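Local coordinates for USG-1 protein homolog (Pseudomonas aeruginosa, PDB 2HJS), which probably acts as an NAD- or NADP-dependent oxidoreductase of the aspartate-semialdehyde dehydrogenase family, working as a dimer, although its own substrate is not established, at residues G16-A21 with K320-N325; R29-H34 with L71-A76; T177-L180 with P185-P188. All blocks are in the same frame, centred on the assembly; numbering follows the deposited sequence.

In the fold
Contacts 1 and 2 adjoin where the C-terminal helix packs on the probable nucleotide-binding domain, their centres about 11 Å apart, whereas contact 3 lies in the dimerisation region, its centre about 30 Å from that of contact 1 and 40 Å from that of contact 2. Contact 1 joins helix 17-28 to the C-terminal helix 317-336, spanning nearly the whole chain, so both other contacts fall within its span, contact 2 closing before contact 3 opens. Contact 2 sets the loop after helix 17-28 against strand 71-74. It touches contact 1 directly: Leu324 CD1 lies 3.7 Å from Arg29 CD. The C-terminal helix thus returns the chain to the Rossmann domain, while helix 167-181 carries contact 3 toward the second subunit.

Contact 1. Residues G16-A21 with K320-N325; sequences GSVGEA and KGAALN
The peptide carbonyl of Val18 is the flat group that meets Ala323: its O lies 4.0 Å from Ala323 CB. The only flat side-chain group of 320-325, the Asn325 amide, is turned back into its own helix. Its ND2 donates to Gly321 O at 2.8 Å, with that oxygen nearly in the amide plane and an N-H...O angle of 168°. The helix widens into a pi-type turn here, with Asn325 N making a weak bond to Lys320 O.

Both methyls of Val18 meet one methyl: Ala322 CB is 3.8 Å from Val18 CG1 and 4.0 Å from Val18 CG2. One turn on, Ala21 CB meets Ala323 CB at 4.0 Å. Alanines suit this face because their short side chains let the axes of the short helical segments 17-21 and 320-325 approach to 8.8 Å, crossing at -42°. Ala323 also packs on Leu22 and Leu25, continuing the apolar seam.

Helix 17-28 begins after the N-cap residue Gly16, and Ser17 N hydrogen-bonds a 1,4-dioxane, probably from the crystallisation liquor. A glycine-rich start following the first strand is characteristic of the Rossmann dinucleotide-binding fold, here backed by the C-terminal helix 317-336.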
# COMPACT_ATOMS: atom_id res chain seq x y z
N GLY A 16 17.74 -19.41 -9.98
CA GLY A 16 17.00 -18.38 -9.25
C GLY A 16 15.51 -18.52 -9.50
O GLY A 16 15.07 -19.27 -10.39
N SER A 17 14.71 -17.79 -8.74
CA SER A 17 13.28 -17.98 -8.85
C SER A 17 12.76 -17.51 -10.21
O SER A 17 11.96 -18.21 -10.85
CB SER A 17 12.57 -17.33 -7.66
OG SER A 17 12.92 -15.97 -7.62
N VAL A 18 13.24 -16.38 -10.70
CA VAL A 18 12.86 -15.92 -12.05
C VAL A 18 13.44 -16.85 -13.14
O VAL A 18 12.74 -17.20 -14.09
CB VAL A 18 13.25 -14.46 -12.33
CG1 VAL A 18 12.99 -14.13 -13.78
CG2 VAL A 18 12.47 -13.50 -11.39
N GLY A 19 14.70 -17.26 -12.99
CA GLY A 19 15.32 -18.17 -13.96
C GLY A 19 14.57 -19.47 -14.08
O GLY A 19 14.33 -19.95 -15.19
N GLU A 20 14.20 -20.05 -12.95
CA GLU A 20 13.42 -21.28 -12.88
C GLU A 20 12.04 -21.14 -13.58
O GLU A 20 11.59 -22.03 -14.31
CB GLU A 20 13.21 -21.66 -11.41
CG GLU A 20 12.85 -23.10 -11.14
CD GLU A 20 12.25 -23.33 -9.74
OE1 GLU A 20 12.10 -22.36 -8.95
OE2 GLU A 20 11.88 -24.50 -9.44
N ALA A 21 11.35 -20.02 -13.33
CA ALA A 21 10.05 -19.80 -13.96
C ALA A 21 10.25 -19.69 -15.47
O ALA A 21 9.46 -20.21 -16.24
CB ALA A 21 9.36 -18.54 -13.40
N LYS A 320 4.99 -13.73 -14.43
CA LYS A 320 4.44 -12.81 -15.42
C LYS A 320 5.31 -11.55 -15.65
O LYS A 320 5.85 -11.37 -16.73
CB LYS A 320 2.99 -12.41 -15.09
CG LYS A 320 2.44 -11.26 -15.98
CD LYS A 320 2.46 -11.68 -17.50
CE LYS A 320 1.78 -10.65 -18.40
NZ LYS A 320 0.29 -10.56 -18.25
N GLY A 321 5.45 -10.69 -14.64
CA GLY A 321 6.15 -9.42 -14.82
C GLY A 321 7.55 -9.61 -15.36
O GLY A 321 7.92 -8.99 -16.36
N ALA A 322 8.31 -10.52 -14.75
CA ALA A 322 9.67 -10.80 -15.20
C ALA A 322 9.72 -11.85 -16.32
O ALA A 322 9.99 -11.51 -17.49
CB ALA A 322 10.54 -11.21 -14.03
N ALA A 323 9.45 -13.12 -15.98
CA ALA A 323 9.74 -14.25 -16.88
C ALA A 323 8.94 -14.31 -18.19
O ALA A 323 9.52 -14.48 -19.28
CB ALA A 323 9.63 -15.61 -16.13
N LEU A 324 7.62 -14.23 -18.11
CA LEU A 324 6.81 -14.34 -19.33
C LEU A 324 7.09 -13.16 -20.25
O LEU A 324 7.22 -13.36 -21.45
CB LEU A 324 5.31 -14.45 -19.03
CG LEU A 324 4.44 -14.64 -20.27
CD1 LEU A 324 4.82 -15.93 -21.04
CD2 LEU A 324 2.98 -14.67 -19.86
N ASN A 325 7.23 -11.95 -19.72
CA ASN A 325 7.58 -10.83 -20.60
C ASN A 325 8.90 -11.05 -21.36
O ASN A 325 9.02 -10.74 -22.55
CB ASN A 325 7.60 -9.50 -19.84
CG ASN A 325 6.20 -8.97 -19.55
OD1 ASN A 325 5.34 -8.96 -20.44
ND2 ASN A 325 5.96 -8.52 -18.30

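Contact 2. Residues R29-H34 with L71-A76; sequences RDFPLH and LAFFAA
Phe31 belongs to an irregular linker, whereas its partners Leu71 and Phe73 sit on an extended strand, two residues apart and therefore on the same side of the sheet. The linker leaves helix 17-28 through a Schellman motif whose positive-phi residue is Asp30 (phi 49°), and then bends through an inverse gamma turn centred on Pro32. This path turns the Phe31 side chain toward strand 71-74.

One atom carries the contact. Phe31 CZ reaches Leu71 CD2 at 3.8 Å and Phe73 CZ at 4.3 Å. With CG roughly opposite the backbone N (chi1 -158°), the ring extends from the linker toward the strand. Phe31 CZ lies at the edge of the Phe73 ring, near its plane; the side chains of Phe31 and Leu71 meet at about a right angle. No hydrogen bond joins the segments, and large apolar residues suit the buried setting.

Val9 of the adjacent strand touches both Phe31 and Phe73, while Ile334 of helix 317-336 also packs on Phe31. Phe31 thus lies between helix 317-336 and the sheet, and the linker that carries it leads on to strand 36-40: a helix-to-strand return of the beta-alpha-beta crossover that defines a Rossmann fold.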
# COMPACT_ATOMS: atom_id res chain seq x y z
N ARG A 29 5.52 -23.31 -23.30
CA ARG A 29 5.15 -22.57 -24.49
C ARG A 29 5.78 -23.16 -25.75
O ARG A 29 5.66 -22.57 -26.84
CB ARG A 29 5.54 -21.08 -24.35
CG ARG A 29 4.85 -20.36 -23.21
CD ARG A 29 5.24 -18.90 -23.13
NE ARG A 29 4.82 -18.17 -24.32
CZ ARG A 29 3.60 -17.67 -24.52
NH1 ARG A 29 2.66 -17.74 -23.59
NH2 ARG A 29 3.34 -17.05 -25.66
N ASP A 30 6.43 -24.32 -25.60
CA ASP A 30 7.12 -24.95 -26.71
C ASP A 30 8.03 -24.03 -27.48
O ASP A 30 7.99 -24.01 -28.71
CB ASP A 30 6.14 -25.57 -27.69
CG ASP A 30 5.77 -26.93 -27.30
OD1 ASP A 30 6.56 -27.85 -27.60
OD2 ASP A 30 4.69 -27.09 -26.67
N PHE A 31 8.87 -23.31 -26.76
CA PHE A 31 9.86 -22.47 -27.39
C PHE A 31 10.70 -23.31 -28.32
O PHE A 31 11.15 -24.41 -27.95
CB PHE A 31 10.73 -21.82 -26.33
CG PHE A 31 11.42 -20.56 -26.78
CD1 PHE A 31 10.81 -19.32 -26.63
CD2 PHE A 31 12.71 -20.61 -27.33
CE1 PHE A 31 11.46 -18.15 -27.04
CE2 PHE A 31 13.36 -19.46 -27.71
CZ PHE A 31 12.74 -18.22 -27.57
N PRO A 32 10.87 -22.84 -29.56
CA PRO A 32 11.50 -23.70 -30.59
C PRO A 32 13.03 -23.79 -30.55
O PRO A 32 13.71 -23.61 -31.57
CB PRO A 32 10.99 -23.11 -31.91
CG PRO A 32 10.67 -21.67 -31.58
CD PRO A 32 10.45 -21.54 -30.10
N LEU A 33 13.57 -24.13 -29.39
CA LEU A 33 15.02 -24.22 -29.25
C LEU A 33 15.54 -25.61 -29.64
O LEU A 33 14.79 -26.58 -29.61
CB LEU A 33 15.44 -23.87 -27.82
CG LEU A 33 14.79 -24.67 -26.67
CD1 LEU A 33 15.58 -25.92 -26.40
CD2 LEU A 33 14.77 -23.82 -25.43
N HIS A 34 16.82 -25.68 -29.98
CA HIS A 34 17.47 -26.92 -30.31
C HIS A 34 18.14 -27.43 -29.04
O HIS A 34 17.67 -28.40 -28.46
CB HIS A 34 18.48 -26.69 -31.44
CG HIS A 34 19.14 -27.94 -31.91
ND1 HIS A 34 20.51 -28.04 -32.05
CD2 HIS A 34 18.64 -29.14 -32.30
CE1 HIS A 34 20.82 -29.25 -32.49
NE2 HIS A 34 19.70 -29.93 -32.64
N LEU A 71 20.72 -17.28 -28.59
CA LEU A 71 19.93 -16.41 -27.70
C LEU A 71 20.21 -16.74 -26.22
O LEU A 71 20.34 -17.92 -25.88
CB LEU A 71 18.42 -16.55 -27.99
CG LEU A 71 17.39 -15.76 -27.12
CD1 LEU A 71 17.55 -14.22 -27.25
CD2 LEU A 71 15.96 -16.16 -27.51
N ALA A 72 20.29 -15.70 -25.35
CA ALA A 72 20.53 -15.88 -23.91
C ALA A 72 19.59 -15.01 -23.09
O ALA A 72 19.46 -13.81 -23.33
CB ALA A 72 21.96 -15.59 -23.52
N PHE A 73 18.92 -15.65 -22.13
CA PHE A 73 18.14 -14.94 -21.13
C PHE A 73 19.02 -14.78 -19.91
O PHE A 73 19.45 -15.78 -19.33
CB PHE A 73 16.91 -15.74 -20.77
CG PHE A 73 15.95 -15.93 -21.92
CD1 PHE A 73 14.99 -14.94 -22.20
CD2 PHE A 73 15.99 -17.08 -22.70
CE1 PHE A 73 14.08 -15.11 -23.26
CE2 PHE A 73 15.09 -17.26 -23.78
CZ PHE A 73 14.12 -16.28 -24.04
N PHE A 74 19.29 -13.53 -19.53
CA PHE A 74 20.05 -13.25 -18.31
C PHE A 74 19.07 -12.93 -17.18
O PHE A 74 18.55 -11.82 -17.09
CB PHE A 74 21.05 -12.11 -18.54
CG PHE A 74 22.38 -12.53 -19.12
CD1 PHE A 74 22.47 -13.00 -20.44
CD2 PHE A 74 23.55 -12.45 -18.36
CE1 PHE A 74 23.71 -13.41 -20.98
CE2 PHE A 74 24.78 -12.83 -18.90
CZ PHE A 74 24.86 -13.32 -20.20
N ALA A 75 18.83 -13.92 -16.33
CA ALA A 75 17.92 -13.80 -15.21
C ALA A 75 18.70 -13.95 -13.90
O ALA A 75 18.18 -14.47 -12.91
CB ALA A 75 16.82 -14.87 -15.31
N ALA A 76 19.96 -13.51 -13.90
CA ALA A 76 20.82 -13.61 -12.71
C ALA A 76 21.03 -12.24 -12.04
O ALA A 76 20.47 -11.25 -12.48
CB ALA A 76 22.16 -14.25 -13.08

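Contact 3. Residues T177-L180 with P185-P188; sequences TAEL and PLEP
Glu179 meets the backbone of the returning loop, and Leu180 beside it meets the side chain of Leu186. The polar bond is a long, weak one: Glu187 N donates to Glu179 OE1 at 3.5 Å, though it is nearly straight (172°). The same oxygen lies 3.8 Å from Leu186 CA, and Glu179 CD is 4.1 Å from Pro185 O, so the acid runs alongside the loop backbone. Its chain is extended beyond CG (chi2 157°), which carries the carboxylate across from the helix.

The apolar part rests on one pair of leucines. Leu186 CD1 comes within 3.9 Å of Leu180 CG and lies equally far from Glu179 OE1. Leucines suit this partly exposed edge because their branched ends reach each other from helix and loop.

Further out, Arg175, one turn earlier on the helix, forms a salt bridge with Glu179 OE2 and a hydrogen bond to Glu187 O, so it holds both the acid and the loop that the acid touches. Its charge would also be expected to ease the proximity of Glu187, whose OE2 is 5.5 Å from Glu179 OE2. The arrangement is a helix end with its following loop folded back along it, at the surface of the dimerisation domain, while Thr177, turned away from the loop, packs on Leu181 of the second subunit.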
# COMPACT_ATOMS: atom_id res chain seq x y z
N THR A 177 7.33 -14.77 10.87
CA THR A 177 5.90 -14.91 11.15
C THR A 177 5.69 -16.03 12.16
O THR A 177 4.93 -15.86 13.12
CB THR A 177 5.04 -15.12 9.87
OG1 THR A 177 5.24 -14.03 8.96
CG2 THR A 177 3.57 -15.16 10.22
N ALA A 178 6.40 -17.14 11.97
CA ALA A 178 6.30 -18.31 12.84
C ALA A 178 6.80 -18.02 14.25
O ALA A 178 6.12 -18.36 15.23
CB ALA A 178 7.05 -19.48 12.23
N GLU A 179 7.98 -17.41 14.35
CA GLU A 179 8.54 -17.01 15.64
C GLU A 179 7.51 -16.22 16.46
O GLU A 179 7.31 -16.51 17.64
CB GLU A 179 9.81 -16.19 15.45
CG GLU A 179 11.06 -17.02 15.18
CD GLU A 179 12.17 -16.24 14.45
OE1 GLU A 179 12.01 -15.02 14.18
OE2 GLU A 179 13.22 -16.87 14.15
N LEU A 180 6.85 -15.25 15.84
CA LEU A 180 5.87 -14.42 16.53
C LEU A 180 4.62 -15.20 16.94
O LEU A 180 4.11 -15.02 18.06
CB LEU A 180 5.47 -13.22 15.68
CG LEU A 180 6.51 -12.14 15.44
CD1 LEU A 180 5.99 -11.20 14.40
CD2 LEU A 180 6.86 -11.38 16.73
N PRO A 185 11.43 -15.47 20.66
CA PRO A 185 12.20 -14.25 20.39
C PRO A 185 12.37 -14.01 18.90
O PRO A 185 12.91 -14.87 18.19
CB PRO A 185 13.57 -14.53 21.04
CG PRO A 185 13.59 -16.02 21.32
CD PRO A 185 12.16 -16.38 21.57
N LEU A 186 11.89 -12.85 18.43
CA LEU A 186 12.08 -12.48 17.03
C LEU A 186 13.54 -12.11 16.77
O LEU A 186 14.12 -11.28 17.48
CB LEU A 186 11.17 -11.31 16.62
CG LEU A 186 11.30 -10.91 15.15
CD1 LEU A 186 10.21 -11.57 14.33
CD2 LEU A 186 11.26 -9.40 15.01
N GLU A 187 14.12 -12.74 15.75
CA GLU A 187 15.49 -12.48 15.35
C GLU A 187 15.59 -12.29 13.83
O GLU A 187 15.61 -13.28 13.08
CB GLU A 187 16.43 -13.58 15.86
CG GLU A 187 16.87 -13.38 17.32
CD GLU A 187 17.46 -14.63 17.96
OE1 GLU A 187 17.83 -14.58 19.16
OE2 GLU A 187 17.55 -15.68 17.26
N PRO A 188 15.61 -11.03 13.37
CA PRO A 188 15.73 -10.72 11.94
C PRO A 188 17.13 -11.05 11.42
O PRO A 188 18.12 -10.79 12.11
CB PRO A 188 15.47 -9.21 11.87
CG PRO A 188 14.92 -8.82 13.21
CD PRO A 188 15.51 -9.79 14.17